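Local atomic coordinates of uncharacterized Thioredoxin-like protein (Aeropyrum pernix, PDB entry 3HA9), a protein that is uncharacterised but has a thioredoxin-like fold with a CxxC disulfide, and is probably an oxidoreductase with antioxidant activity. Residues L14-E17 with A18-S21; M55-L58 with L59-T63; P95-P98 with E99-R102; V116-G120 with S121-K125. All coordinates share one frame; numbering follows the deposited sequence.

Contact 1 (L14-E17 with A18-S21); sequences LERE and ASFS
Ser19 folds its hydroxyl back onto the carbonyl of Arg16, where OG donates to Arg16 O at 2.8 Å. This local contact is the C-terminal end of helix 3-18, where the chain leaves the helix for the loop leading to strand 22-23. The hydroxyl comes in at a C=O...donor angle of 131° and lies 28° off the carbonyl plane. What puts it there is the first torsion of Ser19, chi1 76°, which sets OG between the backbone N and the carbonyl carbon. A second grip on the same carbonyl, from Ser19 N to Arg16 O at 3.4 Å, is weak. One residue earlier the helical pattern still holds, with Ala18 N donating to Leu14 O at 2.9 Å.

Beyond the helix end, one water lies 3.1 Å from Glu17 O and 3.0 Å from Ser19 O, within hydrogen-bonding reach of both carbonyls. Lys125, from helix 121-125, also bonds to Ser19 O and more weakly to Glu17 O, so that the same two acceptors tie the helix end to the body of the fold. A lysine here is consistent with the partial negative charge expected at a helix C-terminus.

Packing is slight, as befits a surface turn. The methyl of Ala18 touches the carbonyl one turn back, its CB 3.3 Å from Leu14 O. The Arg16 chain, bent at its second and third torsions, carries its guanidinium forward, past the helix end, until the edge of the group faces the serine hydroxyl, with NH2 3.9 Å from Ser19 OG.

Contact 2 (M55-L58 with L59-T63); sequences MADL and LDRLT
Met55 to Thr63 form two and a half turns in the middle of helix 52-65, a local contact of side chains one turn apart. The helix links strands 39-45 and 69-75, with one flank buried against the sheet and helix 152-161 and the other facing outward. On the outer flank Asp57 and Arg61 make an i to i+4 salt bridge, Arg61 NH1 donating to Asp57 OD2 at 2.9 Å. The oxygen sits at the guanidinium edge, only 5° out of its plane, while the carboxylate is turned almost perpendicular, the two planes 82° apart. Because CG of Asp57 stands anti to its backbone N (chi1 176°), the carboxylate leans down the helix to meet the arginine, whose chain bends at its second and third torsions to bring NH1 round. Replacing Asp57 with an alanine would probably leave the Arg61 guanidinium without its acidic mate on this helix and free to swing away. CD2 of Leu58 comes obliquely to the guanidinium, 3.8 Å from Arg61 NH1.

On the buried side Met55 CG meets Leu59 CD1 at 4.0 Å, and both side chains pack on Trp43. Leu62 packs on Ile69, Leu155 and Ile159. At the end of the segment Leu59 O accepts twice, from Thr63 N and, at 2.8 Å, from Thr63 OG1, which arrive from opposite faces of its plane; OG1 is also bonded to Trp113. Apolar packing inward and ion pairing outward mark an amphipathic helix in the beta-alpha-beta crossover, here the helix that starts at the thioredoxin-type CxxC.

Contact 3 (P95-P98 with E99-R102); sequences PDTP and EMFR
The Met100 side chain passes the Thr97 hydroxyl at about a right angle, its CG 3.1 Å from Thr97 OG1 and its SD a little farther off. The same oxygen also accepts from the Met100 backbone, Met100 N to Thr97 OG1 being 3.1 Å with an N-H...O angle of 159°. The orientation follows from chi1 of Thr97, 63°, which sets OG1 between the backbone N and the carbonyl carbon, where it can cap the amide of Met100. A water bridges outward from it, 2.8 Å from Thr97 OG1 and 3.2 Å from Glu99 OE1, where the extended glutamate reaches past the cap.

Met100 bends at its last torsion, so that the methyl comes across the Asp96 carboxylate, again at about a right angle, with CE 3.6 Å from Asp96 OD1. The other oxygen, OD2, is bonded to Ala47 N. Phe101 starts toward the 95-98 segment, but with CG anti to its backbone N the ring leads off to pack against strands 69-75 and 114-117. Its backbone amide meanwhile donates to Thr97 O, and Arg102 N to Pro98 O at 2.9 Å. The guanidinium of Arg102 forms a salt bridge with Asp26.

With Thr97 as N-cap and Pro98, which has no amide hydrogen to offer, in the first turn, this is a threonine-capped start to helix 98-108.

Contact 4 (V116-G120 with S121-K125); sequences VMDDG and SLVEK
Asp118 drives both its carboxylate oxygens into the first turn of helix 121-125, OD1 accepting from Leu122 N at 2.9 Å and OD2 from Val123 N at 3.1 Å. This is the buried, closely fitted half of the contact. CG lies anti to the backbone N (chi1 179°), which carries the carboxylate over to the first turn; both amides come in on the syn side, 23° and 34° out of the carboxylate plane. The Leu122 side chain crosses the same group at a slant, CB 3.3 Å from Asp118 OD1, and its methyl CD1 looks across to Val116 CG1 at 4.4 Å. Val116 and Leu122 both lean on Leu22 of strand 22-23, while Val123 reaches Phe76. Replacing Asp118 with an alanine would probably leave the amides of Leu122 and Val123 without these acceptors and the helix start less firmly fixed to the strand.

The outer side is looser and faces solvent. There Asp119 curls forward in an Asx turn, its OD1 taking two bonds, from Ser121 OG at 2.7 Å and from Ser121 N at 3.0 Å; the hydroxyl meets the syn side and the amide the anti side. Gly120 makes the bend, with backbone angles at which a side chain would press on the preceding carbonyl, and its own carbonyl receives Glu124 N.

Altogether two adjacent aspartates accept four hydrogen bonds, three from amides at the helix N-terminus. Their negative charges would probably be eased by the amide end of this short helix; the turn is held chiefly by hydrogen bonds.

Contact 2 is the buried one, lying in the helix of a beta-alpha-beta unit, whereas contact 1 is a surface turn, and contacts 3 and 4 are partly buried. Contacts 3 and 4 both shape helix starts, but a threonine hydroxyl with a proline does it in the first and a pair of aspartates in the second; contact 1 is instead a helix end, held by carbonyl acceptors. Contacts 1 and 4 touch through Lys125 NZ, 3.0 Å from Ser19 O. Contacts 3 and 4 meet where Phe101 lies on strand 114-117. Contact 2 touches none of the others, its nearest atoms about 10 Å from those of contact 3.

Contact 1 (L14-E17 with A18-S21)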
loop_
_atom_site.group_PDB
_atom_site.type_symbol
_atom_site.label_atom_id
_atom_site.label_comp_id
_atom_site.label_asym_id
_atom_site.label_seq_id
_atom_site.Cartn_x
_atom_site.Cartn_y
_atom_site.Cartn_z
ATOM N N LEU A 14 6.129 -13.655 -16.830
ATOM C CA LEU A 14 5.715 -13.737 -15.425
ATOM C C LEU A 14 5.792 -12.385 -14.704
ATOM O O LEU A 14 4.869 -12.019 -13.949
ATOM C CB LEU A 14 6.534 -14.815 -14.695
ATOM C CG LEU A 14 6.169 -16.252 -15.102
ATOM C CD1 LEU A 14 7.323 -17.161 -14.703
ATOM C CD2 LEU A 14 4.872 -16.718 -14.449
ATOM N N GLU A 15 6.899 -11.663 -14.916
ATOM C CA GLU A 15 7.108 -10.333 -14.303
ATOM C C GLU A 15 6.014 -9.348 -14.682
ATOM O O GLU A 15 5.542 -8.580 -13.838
ATOM C CB GLU A 15 8.480 -9.760 -14.682
ATOM C CG GLU A 15 9.622 -10.311 -13.857
ATOM C CD GLU A 15 10.973 -9.759 -14.290
ATOM O OE1 GLU A 15 11.024 -9.037 -15.306
ATOM O OE2 GLU A 15 11.978 -10.047 -13.613
ATOM N N ARG A 16 5.603 -9.371 -15.947
ATOM C CA ARG A 16 4.533 -8.491 -16.429
ATOM C C ARG A 16 3.178 -8.878 -15.841
ATOM O O ARG A 16 2.367 -8.012 -15.510
ATOM C CB ARG A 16 4.459 -8.492 -17.961
ATOM C CG ARG A 16 5.709 -7.975 -18.680
ATOM C CD ARG A 16 5.655 -6.484 -18.972
ATOM N NE ARG A 16 5.467 -5.712 -17.750
ATOM C CZ ARG A 16 5.801 -4.435 -17.591
ATOM N NH1 ARG A 16 6.370 -3.753 -18.583
ATOM N NH2 ARG A 16 5.568 -3.841 -16.423
ATOM N N GLU A 17 2.940 -10.179 -15.684
ATOM C CA GLU A 17 1.681 -10.627 -15.087
ATOM C C GLU A 17 1.626 -10.226 -13.610
ATOM O O GLU A 17 0.562 -9.877 -13.094
ATOM C CB GLU A 17 1.502 -12.146 -15.246
ATOM C CG GLU A 17 0.161 -12.661 -14.751
ATOM C CD GLU A 17 -0.943 -12.612 -15.811
ATOM O OE1 GLU A 17 -0.824 -11.834 -16.779
ATOM O OE2 GLU A 17 -1.927 -13.367 -15.678
ATOM N N ALA A 18 2.780 -10.270 -12.951
ATOM C CA ALA A 18 2.912 -10.018 -11.499
ATOM C C ALA A 18 2.877 -8.538 -11.147
ATOM O O ALA A 18 2.696 -8.167 -9.972
ATOM C CB ALA A 18 4.220 -10.658 -10.968
ATOM N N SER A 19 3.049 -7.700 -12.172
ATOM C CA SER A 19 3.132 -6.257 -11.999
ATOM C C SER A 19 1.773 -5.655 -11.641
ATOM O O SER A 19 0.720 -6.260 -11.869
ATOM C CB SER A 19 3.708 -5.595 -13.264
ATOM O OG SER A 19 2.745 -5.541 -14.310
ATOM N N PHE A 20 1.802 -4.467 -11.060
ATOM C CA PHE A 20 0.574 -3.799 -10.671
ATOM C C PHE A 20 0.553 -2.341 -11.104
ATOM O O PHE A 20 1.580 -1.774 -11.477
ATOM C CB PHE A 20 0.372 -3.904 -9.162
ATOM C CG PHE A 20 1.428 -3.196 -8.352
ATOM C CD1 PHE A 20 1.192 -1.923 -7.841
ATOM C CD2 PHE A 20 2.655 -3.810 -8.089
ATOM C CE1 PHE A 20 2.169 -1.266 -7.086
ATOM C CE2 PHE A 20 3.630 -3.158 -7.341
ATOM C CZ PHE A 20 3.384 -1.886 -6.839
ATOM N N SER A 21 -0.636 -1.749 -11.061
ATOM C CA SER A 21 -0.785 -0.311 -11.231
ATOM C C SER A 21 -1.723 0.229 -10.148
ATOM O O SER A 21 -2.494 -0.526 -9.544
ATOM C CB SER A 21 -1.263 0.033 -12.647
ATOM O OG SER A 21 -2.664 0.254 -12.684
HETATM O O HOH W 1 -0.505 -7.300 -14.380
#

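Contact 2 (M55-L58 with L59-T63)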
loop_
_atom_site.group_PDB
_atom_site.type_symbol
_atom_site.label_atom_id
_atom_site.label_comp_id
_atom_site.label_asym_id
_atom_site.label_seq_id
_atom_site.Cartn_x
_atom_site.Cartn_y
_atom_site.Cartn_z
ATOM N N MET A 55 -0.187 3.517 13.268
ATOM C CA MET A 55 0.635 3.214 12.079
ATOM C C MET A 55 1.065 4.490 11.351
ATOM O O MET A 55 2.194 4.592 10.876
ATOM C CB MET A 55 -0.081 2.249 11.099
ATOM C CG MET A 55 0.825 1.763 9.946
ATOM S SD MET A 55 2.410 0.983 10.413
ATOM C CE MET A 55 1.773 -0.366 11.331
ATOM N N ALA A 56 0.170 5.473 11.263
ATOM C CA ALA A 56 0.514 6.719 10.580
ATOM C C ALA A 56 1.672 7.408 11.312
ATOM O O ALA A 56 2.602 7.917 10.688
ATOM C CB ALA A 56 -0.702 7.646 10.485
ATOM N N ASP A 57 1.617 7.360 12.637
ATOM C CA ASP A 57 2.694 7.899 13.485
ATOM C C ASP A 57 4.053 7.277 13.122
ATOM O O ASP A 57 5.033 7.997 12.905
ATOM C CB ASP A 57 2.325 7.714 14.961
ATOM C CG ASP A 57 3.430 8.170 15.918
ATOM O OD1 ASP A 57 3.312 9.283 16.476
ATOM O OD2 ASP A 57 4.408 7.409 16.126
ATOM N N LEU A 58 4.082 5.951 12.983
ATOM C CA LEU A 58 5.312 5.238 12.626
ATOM C C LEU A 58 5.845 5.590 11.251
ATOM O O LEU A 58 7.037 5.837 11.095
ATOM C CB LEU A 58 5.128 3.725 12.733
ATOM C CG LEU A 58 4.830 3.169 14.114
ATOM C CD1 LEU A 58 5.066 1.660 14.109
ATOM C CD2 LEU A 58 5.727 3.849 15.161
ATOM N N LEU A 59 4.964 5.595 10.257
ATOM C CA LEU A 59 5.360 5.935 8.905
ATOM C C LEU A 59 5.869 7.387 8.760
ATOM O O LEU A 59 6.757 7.665 7.956
ATOM C CB LEU A 59 4.203 5.626 7.952
ATOM C CG LEU A 59 3.821 4.141 7.872
ATOM C CD1 LEU A 59 2.515 3.960 7.043
ATOM C CD2 LEU A 59 4.956 3.337 7.253
ATOM N N ASP A 60 5.314 8.300 9.555
ATOM C CA ASP A 60 5.780 9.698 9.570
ATOM C C ASP A 60 7.237 9.773 9.989
ATOM O O ASP A 60 8.061 10.458 9.360
ATOM C CB ASP A 60 4.951 10.522 10.566
ATOM C CG ASP A 60 3.554 10.818 10.075
ATOM O OD1 ASP A 60 3.298 10.744 8.855
ATOM O OD2 ASP A 60 2.692 11.129 10.932
ATOM N N ARG A 61 7.546 9.062 11.061
ATOM C CA ARG A 61 8.893 9.081 11.599
ATOM C C ARG A 61 9.853 8.402 10.649
ATOM O O ARG A 61 10.953 8.905 10.431
ATOM C CB ARG A 61 8.926 8.428 12.980
ATOM C CG ARG A 61 8.264 9.301 14.027
ATOM C CD ARG A 61 7.601 8.472 15.100
ATOM N NE ARG A 61 8.583 7.790 15.935
ATOM C CZ ARG A 61 8.263 6.986 16.940
ATOM N NH1 ARG A 61 6.989 6.768 17.240
ATOM N NH2 ARG A 61 9.218 6.399 17.638
ATOM N N LEU A 62 9.432 7.285 10.050
ATOM C CA LEU A 62 10.310 6.569 9.126
ATOM C C LEU A 62 10.558 7.387 7.859
ATOM O O LEU A 62 11.671 7.395 7.330
ATOM C CB LEU A 62 9.751 5.175 8.808
ATOM C CG LEU A 62 9.809 4.225 10.012
ATOM C CD1 LEU A 62 8.874 3.046 9.834
ATOM C CD2 LEU A 62 11.234 3.750 10.250
ATOM N N THR A 63 9.522 8.096 7.402
ATOM C CA THR A 63 9.634 9.012 6.265
ATOM C C THR A 63 10.668 10.105 6.533
ATOM O O THR A 63 11.511 10.402 5.671
ATOM C CB THR A 63 8.268 9.661 5.938
ATOM O OG1 THR A 63 7.375 8.653 5.454
ATOM C CG2 THR A 63 8.414 10.750 4.873
#

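Contact 3 (P95-P98 with E99-R102)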
loop_
_atom_site.group_PDB
_atom_site.type_symbol
_atom_site.label_atom_id
_atom_site.label_comp_id
_atom_site.label_asym_id
_atom_site.label_seq_id
_atom_site.Cartn_x
_atom_site.Cartn_y
_atom_site.Cartn_z
ATOM N N PRO A 95 -18.630 3.392 3.027
ATOM C CA PRO A 95 -17.373 3.731 2.370
ATOM C C PRO A 95 -16.801 5.061 2.840
ATOM O O PRO A 95 -17.540 6.008 3.141
ATOM C CB PRO A 95 -17.755 3.858 0.895
ATOM C CG PRO A 95 -19.026 3.109 0.751
ATOM C CD PRO A 95 -19.732 3.235 2.062
ATOM N N ASP A 96 -15.480 5.125 2.901
ATOM C CA ASP A 96 -14.781 6.378 3.135
ATOM C C ASP A 96 -14.964 7.285 1.925
ATOM O O ASP A 96 -14.821 6.852 0.782
ATOM C CB ASP A 96 -13.277 6.127 3.250
ATOM C CG ASP A 96 -12.832 5.639 4.623
ATOM O OD1 ASP A 96 -13.650 5.519 5.570
ATOM O OD2 ASP A 96 -11.598 5.380 4.738
ATOM N N THR A 97 -15.236 8.553 2.183
ATOM C CA THR A 97 -15.228 9.548 1.115
ATOM C C THR A 97 -13.777 9.991 0.912
ATOM O O THR A 97 -12.962 9.878 1.836
ATOM C CB THR A 97 -16.080 10.769 1.502
ATOM O OG1 THR A 97 -15.499 11.396 2.656
ATOM C CG2 THR A 97 -17.511 10.343 1.842
ATOM N N PRO A 98 -13.436 10.486 -0.290
ATOM C CA PRO A 98 -12.104 11.067 -0.486
ATOM C C PRO A 98 -11.799 12.142 0.564
ATOM O O PRO A 98 -10.659 12.242 1.016
ATOM C CB PRO A 98 -12.191 11.675 -1.885
ATOM C CG PRO A 98 -13.165 10.766 -2.588
ATOM C CD PRO A 98 -14.178 10.369 -1.566
ATOM N N GLU A 99 -12.805 12.927 0.954
ATOM C CA GLU A 99 -12.619 13.955 1.992
ATOM C C GLU A 99 -12.152 13.361 3.329
ATOM O O GLU A 99 -11.262 13.903 3.975
ATOM C CB GLU A 99 -13.915 14.774 2.189
ATOM C CG GLU A 99 -13.865 15.769 3.361
ATOM C CD GLU A 99 -15.195 16.489 3.660
ATOM O OE1 GLU A 99 -16.225 16.254 2.969
ATOM O OE2 GLU A 99 -15.206 17.327 4.596
ATOM N N MET A 100 -12.781 12.275 3.753
ATOM C CA MET A 100 -12.412 11.602 5.005
ATOM C C MET A 100 -10.993 11.073 4.950
ATOM O O MET A 100 -10.261 11.152 5.944
ATOM C CB MET A 100 -13.371 10.444 5.276
ATOM C CG MET A 100 -14.767 10.898 5.679
ATOM S SD MET A 100 -16.003 9.552 5.750
ATOM C CE MET A 100 -15.143 8.456 6.902
ATOM N N PHE A 101 -10.626 10.507 3.797
ATOM C CA PHE A 101 -9.301 9.945 3.580
ATOM C C PHE A 101 -8.269 11.066 3.669
ATOM O O PHE A 101 -7.287 10.948 4.406
ATOM C CB PHE A 101 -9.287 9.250 2.208
ATOM C CG PHE A 101 -7.957 8.617 1.805
ATOM C CD1 PHE A 101 -7.004 8.211 2.735
ATOM C CD2 PHE A 101 -7.727 8.363 0.463
ATOM C CE1 PHE A 101 -5.781 7.599 2.316
ATOM C CE2 PHE A 101 -6.532 7.762 0.017
ATOM C CZ PHE A 101 -5.561 7.366 0.946
ATOM N N ARG A 102 -8.523 12.171 2.960
ATOM C CA ARG A 102 -7.633 13.343 3.006
ATOM C C ARG A 102 -7.462 13.895 4.400
ATOM O O ARG A 102 -6.340 14.228 4.801
ATOM C CB ARG A 102 -8.151 14.452 2.087
ATOM C CG ARG A 102 -7.954 14.149 0.619
ATOM C CD ARG A 102 -8.428 15.321 -0.252
ATOM N NE ARG A 102 -8.598 14.968 -1.667
ATOM C CZ ARG A 102 -7.614 14.850 -2.558
ATOM N NH1 ARG A 102 -6.346 15.037 -2.213
ATOM N NH2 ARG A 102 -7.898 14.563 -3.820
HETATM O O HOH W 2 -17.132 13.293 3.796
#

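Contact 4 (V116-G120 with S121-K125)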
loop_
_atom_site.group_PDB
_atom_site.type_symbol
_atom_site.label_atom_id
_atom_site.label_comp_id
_atom_site.label_asym_id
_atom_site.label_seq_id
_atom_site.Cartn_x
_atom_site.Cartn_y
_atom_site.Cartn_z
ATOM N N VAL A 116 -3.998 6.758 -2.622
ATOM C CA VAL A 116 -4.631 5.898 -3.618
ATOM C C VAL A 116 -5.903 5.360 -2.992
ATOM O O VAL A 116 -5.918 5.082 -1.804
ATOM C CB VAL A 116 -3.681 4.699 -3.980
ATOM C CG1 VAL A 116 -4.394 3.594 -4.705
ATOM C CG2 VAL A 116 -2.504 5.191 -4.832
ATOM N N MET A 117 -6.975 5.253 -3.767
ATOM C CA MET A 117 -8.157 4.537 -3.287
ATOM C C MET A 117 -8.300 3.277 -4.139
ATOM O O MET A 117 -8.126 3.329 -5.375
ATOM C CB MET A 117 -9.412 5.432 -3.306
ATOM C CG MET A 117 -9.346 6.697 -2.393
ATOM S SD MET A 117 -10.947 7.483 -1.971
ATOM C CE MET A 117 -11.321 6.580 -0.458
ATOM N N ASP A 118 -8.528 2.138 -3.486
ATOM C CA ASP A 118 -8.577 0.846 -4.181
ATOM C C ASP A 118 -9.996 0.342 -4.273
ATOM O O ASP A 118 -10.782 0.500 -3.345
ATOM C CB ASP A 118 -7.730 -0.178 -3.418
ATOM C CG ASP A 118 -7.743 -1.566 -4.055
ATOM O OD1 ASP A 118 -7.499 -1.675 -5.265
ATOM O OD2 ASP A 118 -7.927 -2.556 -3.304
ATOM N N ASP A 119 -10.294 -0.310 -5.392
ATOM C CA ASP A 119 -11.606 -0.896 -5.624
ATOM C C ASP A 119 -11.678 -2.376 -5.222
ATOM O O ASP A 119 -12.634 -3.060 -5.581
ATOM C CB ASP A 119 -12.005 -0.710 -7.098
ATOM C CG ASP A 119 -11.092 -1.467 -8.066
ATOM O OD1 ASP A 119 -10.134 -2.122 -7.639
ATOM O OD2 ASP A 119 -11.342 -1.397 -9.287
ATOM N N GLY A 120 -10.685 -2.864 -4.478
ATOM C CA GLY A 120 -10.600 -4.289 -4.125
ATOM C C GLY A 120 -9.568 -5.041 -4.960
ATOM O O GLY A 120 -9.123 -6.118 -4.561
ATOM N N SER A 121 -9.198 -4.484 -6.128
ATOM C CA SER A 121 -8.147 -5.081 -6.991
ATOM C C SER A 121 -6.815 -5.299 -6.294
ATOM O O SER A 121 -6.183 -6.361 -6.441
ATOM C CB SER A 121 -7.876 -4.198 -8.235
ATOM O OG SER A 121 -9.029 -4.128 -9.046
ATOM N N LEU A 122 -6.372 -4.289 -5.551
ATOM C CA LEU A 122 -5.055 -4.371 -4.914
ATOM C C LEU A 122 -5.153 -5.220 -3.654
ATOM O O LEU A 122 -4.194 -5.909 -3.286
ATOM C CB LEU A 122 -4.489 -2.986 -4.605
ATOM C CG LEU A 122 -4.151 -2.183 -5.863
ATOM C CD1 LEU A 122 -3.995 -0.704 -5.486
ATOM C CD2 LEU A 122 -2.895 -2.726 -6.583
ATOM N N VAL A 123 -6.321 -5.174 -3.008
ATOM C CA VAL A 123 -6.584 -6.066 -1.868
ATOM C C VAL A 123 -6.402 -7.521 -2.297
ATOM O O VAL A 123 -5.742 -8.321 -1.609
ATOM C CB VAL A 123 -7.979 -5.804 -1.270
ATOM C CG1 VAL A 123 -8.386 -6.956 -0.327
ATOM C CG2 VAL A 123 -7.960 -4.490 -0.511
ATOM N N GLU A 124 -6.968 -7.868 -3.444
ATOM C CA GLU A 124 -6.831 -9.211 -3.983
ATOM C C GLU A 124 -5.392 -9.489 -4.405
ATOM O O GLU A 124 -4.835 -10.551 -4.083
ATOM C CB GLU A 124 -7.781 -9.379 -5.170
ATOM C CG GLU A 124 -7.702 -10.750 -5.863
ATOM C CD GLU A 124 -8.609 -10.849 -7.087
ATOM O OE1 GLU A 124 -9.634 -10.137 -7.141
ATOM O OE2 GLU A 124 -8.314 -11.654 -7.995
ATOM N N LYS A 125 -4.787 -8.540 -5.117
ATOM C CA LYS A 125 -3.413 -8.719 -5.619
ATOM C C LYS A 125 -2.423 -9.039 -4.496
ATOM O O LYS A 125 -1.609 -9.949 -4.621
ATOM C CB LYS A 125 -2.950 -7.456 -6.367
ATOM C CG LYS A 125 -1.557 -7.567 -7.034
ATOM C CD LYS A 125 -1.655 -8.273 -8.370
ATOM C CE LYS A 125 -0.378 -8.098 -9.201
ATOM N NZ LYS A 125 -0.681 -8.582 -10.556
#